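Local coordinates for protein UDP-N-acetylenolpyruvoylglucosamine reductase (PDB 3TX1) that reduces UDP-N-acetylenolpyruvoylglucosamine to UDP-N-acetylmuramate with NADPH and a bound FAD, a step of peptidoglycan biosynthesis, at residues Ser261-Val273 with Asp291-Val303. Numbering follows the deposited sequence.
Sequences SGLQGHIIGGAQV and DYMNLIAYVQQTV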
loop_
_atom_site.group_PDB
_atom_site.type_symbol
_atom_site.label_atom_id
_atom_site.label_comp_id
_atom_site.label_asym_id
_atom_site.label_seq_id
_atom_site.Cartn_x
_atom_site.Cartn_y
_atom_site.Cartn_z
ATOM N N SER A 261 2.713 -17.289 21.505
ATOM C CA SER A 261 3.961 -16.918 22.187
ATOM C C SER A 261 3.767 -15.951 23.354
ATOM O O SER A 261 4.731 -15.505 23.952
ATOM C CB SER A 261 4.966 -16.348 21.194
ATOM O OG SER A 261 5.195 -17.303 20.171
ATOM N N GLY A 262 2.509 -15.637 23.665
ATOM C CA GLY A 262 2.182 -14.742 24.737
ATOM C C GLY A 262 2.381 -13.295 24.386
ATOM O O GLY A 262 2.472 -12.460 25.266
ATOM N N LEU A 263 2.443 -12.969 23.106
ATOM C CA LEU A 263 2.646 -11.581 22.698
ATOM C C LEU A 263 1.406 -10.756 22.458
ATOM O O LEU A 263 1.520 -9.579 22.221
ATOM C CB LEU A 263 3.474 -11.506 21.421
ATOM C CG LEU A 263 4.897 -12.038 21.514
ATOM C CD1 LEU A 263 5.327 -12.431 20.100
ATOM C CD2 LEU A 263 5.796 -11.002 22.166
ATOM N N GLN A 264 0.220 -11.333 22.495
ATOM C CA GLN A 264 -0.964 -10.536 22.210
ATOM C C GLN A 264 -1.266 -9.546 23.336
ATOM O O GLN A 264 -1.391 -9.943 24.508
ATOM C CB GLN A 264 -2.162 -11.414 21.935
ATOM C CG GLN A 264 -3.286 -10.594 21.339
ATOM C CD GLN A 264 -4.426 -11.422 20.767
ATOM O OE1 GLN A 264 -4.688 -12.550 21.203
ATOM N NE2 GLN A 264 -5.127 -10.842 19.791
ATOM N N GLY A 265 -1.372 -8.263 22.955
ATOM C CA GLY A 265 -1.635 -7.176 23.880
ATOM C C GLY A 265 -0.338 -6.474 24.219
ATOM O O GLY A 265 -0.338 -5.401 24.788
ATOM N N HIS A 266 0.788 -7.059 23.844
ATOM C CA HIS A 266 2.071 -6.463 24.138
ATOM C C HIS A 266 2.131 -5.064 23.633
ATOM O O HIS A 266 1.640 -4.782 22.553
ATOM C CB HIS A 266 3.226 -7.289 23.568
ATOM C CG HIS A 266 4.441 -7.238 24.440
ATOM N ND1 HIS A 266 4.603 -8.066 25.508
ATOM C CD2 HIS A 266 5.485 -6.342 24.484
ATOM C CE1 HIS A 266 5.735 -7.757 26.150
ATOM N NE2 HIS A 266 6.277 -6.695 25.536
ATOM N N ILE A 267 2.729 -4.165 24.408
ATOM C CA ILE A 267 2.846 -2.757 24.029
ATOM C C ILE A 267 4.264 -2.272 24.166
ATOM O O ILE A 267 4.938 -2.609 25.132
ATOM C CB ILE A 267 1.973 -1.872 24.944
ATOM C CG1 ILE A 267 0.505 -2.168 24.701
ATOM C CG2 ILE A 267 2.215 -0.372 24.723
ATOM C CD1 ILE A 267 -0.379 -1.541 25.733
ATOM N N ILE A 268 4.724 -1.521 23.169
ATOM C CA ILE A 268 5.979 -0.813 23.231
ATOM C C ILE A 268 5.654 0.599 22.762
ATOM O O ILE A 268 5.166 0.751 21.633
ATOM C CB ILE A 268 7.020 -1.384 22.299
ATOM C CG1 ILE A 268 7.293 -2.847 22.669
ATOM C CG2 ILE A 268 8.270 -0.492 22.354
ATOM C CD1 ILE A 268 8.611 -3.364 22.117
ATOM N N GLY A 269 5.894 1.612 23.621
ATOM C CA GLY A 269 5.527 2.994 23.306
ATOM C C GLY A 269 4.051 3.106 22.990
ATOM O O GLY A 269 3.218 2.766 23.803
ATOM N N GLY A 270 3.703 3.570 21.798
ATOM C CA GLY A 270 2.286 3.655 21.412
ATOM C C GLY A 270 1.837 2.544 20.456
ATOM O O GLY A 270 0.789 2.647 19.815
ATOM N N ALA A 271 2.625 1.480 20.372
ATOM C CA ALA A 271 2.350 0.386 19.475
ATOM C C ALA A 271 1.907 -0.839 20.263
ATOM O O ALA A 271 2.411 -1.107 21.352
ATOM C CB ALA A 271 3.588 0.077 18.653
ATOM N N GLN A 272 0.968 -1.600 19.710
ATOM C CA GLN A 272 0.464 -2.794 20.394
ATOM C C GLN A 272 0.179 -3.948 19.460
ATOM O O GLN A 272 -0.331 -3.747 18.374
ATOM C CB GLN A 272 -0.808 -2.459 21.156
ATOM C CG GLN A 272 -1.316 -3.612 22.016
ATOM C CD GLN A 272 -2.618 -3.287 22.702
ATOM O OE1 GLN A 272 -3.484 -2.630 22.115
ATOM N NE2 GLN A 272 -2.790 -3.770 23.934
ATOM N N VAL A 273 0.561 -5.143 19.855
ATOM C CA VAL A 273 0.184 -6.307 19.089
ATOM C C VAL A 273 -1.305 -6.393 19.347
ATOM O O VAL A 273 -1.712 -6.580 20.503
ATOM C CB VAL A 273 0.876 -7.574 19.609
ATOM C CG1 VAL A 273 0.336 -8.792 18.904
ATOM C CG2 VAL A 273 2.378 -7.445 19.429
ATOM N N ASP A 291 8.768 2.663 17.559
ATOM C CA ASP A 291 7.895 1.735 18.300
ATOM C C ASP A 291 7.529 0.550 17.453
ATOM O O ASP A 291 7.599 -0.581 17.924
ATOM C CB ASP A 291 6.603 2.381 18.760
ATOM C CG ASP A 291 6.816 3.472 19.770
ATOM O OD1 ASP A 291 7.728 3.355 20.634
ATOM O OD2 ASP A 291 6.052 4.453 19.681
ATOM N N TYR A 292 7.118 0.793 16.211
ATOM C CA TYR A 292 6.790 -0.337 15.321
ATOM C C TYR A 292 7.954 -1.308 15.116
ATOM O O TYR A 292 7.776 -2.510 15.343
ATOM C CB TYR A 292 6.225 0.129 13.987
ATOM C CG TYR A 292 4.713 0.299 13.990
ATOM C CD1 TYR A 292 4.102 1.444 14.532
ATOM C CD2 TYR A 292 3.879 -0.689 13.434
ATOM C CE1 TYR A 292 2.717 1.599 14.532
ATOM C CE2 TYR A 292 2.494 -0.540 13.442
ATOM C CZ TYR A 292 1.918 0.616 13.991
ATOM O OH TYR A 292 0.521 0.758 13.976
ATOM N N MET A 293 9.136 -0.777 14.746
ATOM C CA MET A 293 10.331 -1.581 14.475
ATOM C C MET A 293 10.718 -2.348 15.708
ATOM O O MET A 293 11.243 -3.461 15.623
ATOM C CB MET A 293 11.550 -0.720 14.061
ATOM C CG MET A 293 11.512 0.074 12.747
ATOM S SD MET A 293 10.733 -0.750 11.307
ATOM C CE MET A 293 11.476 -2.387 11.205
ATOM N N ASN A 294 10.515 -1.726 16.863
ATOM C CA ASN A 294 10.873 -2.349 18.100
ATOM C C ASN A 294 9.907 -3.471 18.449
ATOM O O ASN A 294 10.306 -4.558 18.850
ATOM C CB ASN A 294 11.009 -1.293 19.208
ATOM C CG ASN A 294 12.404 -0.614 19.233
ATOM O OD1 ASN A 294 12.544 0.548 19.617
ATOM N ND2 ASN A 294 13.443 -1.354 18.816
ATOM N N LEU A 295 8.622 -3.251 18.251
ATOM C CA LEU A 295 7.690 -4.317 18.527
ATOM C C LEU A 295 7.831 -5.442 17.483
ATOM O O LEU A 295 7.835 -6.635 17.833
ATOM C CB LEU A 295 6.270 -3.774 18.620
ATOM C CG LEU A 295 5.182 -4.701 19.118
ATOM C CD1 LEU A 295 5.713 -5.510 20.298
ATOM C CD2 LEU A 295 3.963 -3.859 19.490
ATOM N N ILE A 296 8.013 -5.073 16.222
ATOM C CA ILE A 296 8.196 -6.080 15.213
ATOM C C ILE A 296 9.382 -6.961 15.578
ATOM O O ILE A 296 9.272 -8.182 15.587
ATOM C CB ILE A 296 8.422 -5.468 13.835
ATOM C CG1 ILE A 296 7.129 -4.819 13.313
ATOM C CG2 ILE A 296 8.902 -6.534 12.853
ATOM C CD1 ILE A 296 7.297 -4.201 11.914
ATOM N N ALA A 297 10.508 -6.369 15.922
ATOM C CA ALA A 297 11.685 -7.193 16.220
ATOM C C ALA A 297 11.509 -8.064 17.477
ATOM O O ALA A 297 11.958 -9.224 17.530
ATOM C CB ALA A 297 12.922 -6.335 16.317
ATOM N N TYR A 298 10.823 -7.527 18.471
ATOM C CA TYR A 298 10.644 -8.282 19.679
ATOM C C TYR A 298 9.719 -9.499 19.452
ATOM O O TYR A 298 9.933 -10.584 20.010
ATOM C CB TYR A 298 10.151 -7.350 20.763
ATOM C CG TYR A 298 9.913 -7.972 22.093
ATOM C CD1 TYR A 298 10.936 -8.043 23.061
ATOM C CD2 TYR A 298 8.635 -8.433 22.430
ATOM C CE1 TYR A 298 10.690 -8.580 24.328
ATOM C CE2 TYR A 298 8.383 -8.990 23.681
ATOM C CZ TYR A 298 9.399 -9.062 24.606
ATOM O OH TYR A 298 9.080 -9.629 25.803
ATOM N N VAL A 299 8.720 -9.320 18.601
ATOM C CA VAL A 299 7.830 -10.399 18.251
ATOM C C VAL A 299 8.609 -11.442 17.473
ATOM O O VAL A 299 8.617 -12.616 17.841
ATOM C CB VAL A 299 6.656 -9.902 17.399
ATOM C CG1 VAL A 299 5.998 -11.052 16.653
ATOM C CG2 VAL A 299 5.655 -9.126 18.245
ATOM N N GLN A 300 9.278 -11.015 16.410
ATOM C CA GLN A 300 10.102 -11.911 15.625
ATOM C C GLN A 300 11.014 -12.669 16.545
ATOM O O GLN A 300 11.143 -13.883 16.456
ATOM C CB GLN A 300 10.973 -11.107 14.688
ATOM C CG GLN A 300 10.241 -10.550 13.490
ATOM C CD GLN A 300 11.165 -9.862 12.501
ATOM O OE1 GLN A 300 11.851 -8.898 12.834
ATOM N NE2 GLN A 300 11.142 -10.326 11.259
ATOM N N GLN A 301 11.657 -11.960 17.452
ATOM C CA GLN A 301 12.603 -12.631 18.330
ATOM C C GLN A 301 11.965 -13.612 19.303
ATOM O O GLN A 301 12.518 -14.663 19.543
ATOM C CB GLN A 301 13.467 -11.620 19.087
ATOM C CG GLN A 301 14.525 -12.300 19.916
ATOM C CD GLN A 301 15.432 -13.176 19.075
ATOM O OE1 GLN A 301 15.556 -12.991 17.848
ATOM N NE2 GLN A 301 16.075 -14.143 19.727
ATOM N N THR A 302 10.812 -13.266 19.862
ATOM C CA THR A 302 10.161 -14.110 20.844
ATOM C C THR A 302 9.599 -15.349 20.152
ATOM O O THR A 302 9.650 -16.473 20.652
ATOM C CB THR A 302 9.030 -13.317 21.478
ATOM O OG1 THR A 302 9.574 -12.125 22.042
ATOM C CG2 THR A 302 8.363 -14.079 22.564
ATOM N N VAL A 303 9.060 -15.154 18.968
ATOM C CA VAL A 303 8.510 -16.287 18.278
ATOM C C VAL A 303 9.562 -17.299 17.922
ATOM O O VAL A 303 9.308 -18.496 18.029
ATOM C CB VAL A 303 7.703 -15.892 17.042
ATOM C CG1 VAL A 303 7.315 -17.129 16.268
ATOM C CG2 VAL A 303 6.481 -15.136 17.508
#
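Leu-295 of helix 289-307 projects into the face of the hairpin of strands 267-268 and 271-273 that carries Ile-268 and Ala-271. With chi1 at -170°, trans to the backbone N, CB carries CG away from the helix to lie against Val-273 CG2, where the side chain forks. CD1 meets Ile-268 CG1 at 3.9 Å; CD2 presses on the backbone of the second strand, 3.7 Å from Val-273 N, and also reaches Ala-271 CB. Ile-268 returns the contact by laying CD1 over the helix backbone, 3.8 Å from Leu-295 CA. In the MurB C-terminal domain this helix thus packs along a small antiparallel sheet completed by strand 281-283; the axes of strand 271-273 and of helix segment 291-303 run in nearly the same direction, 26° apart. At the type II' turn, Asp-291 OD2 takes a weak but straight bond from Gly-270 N (3.3 Å) and a further one from Thr-288 N. Farther along the helix, the His-266 and Tyr-298 rings form an offset stack, planes at 27°, with Tyr-298 CE2 over one imidazole face. Leu-263 spans the next turn: CD2 touches Tyr-298 CE2 at 3.6 Å, while CD1 rests on the helix surface against both Val-299 and Val-303 CG2. Ile-258 of helix 254-260 packs against Leu-263, Val-273 and Val-299.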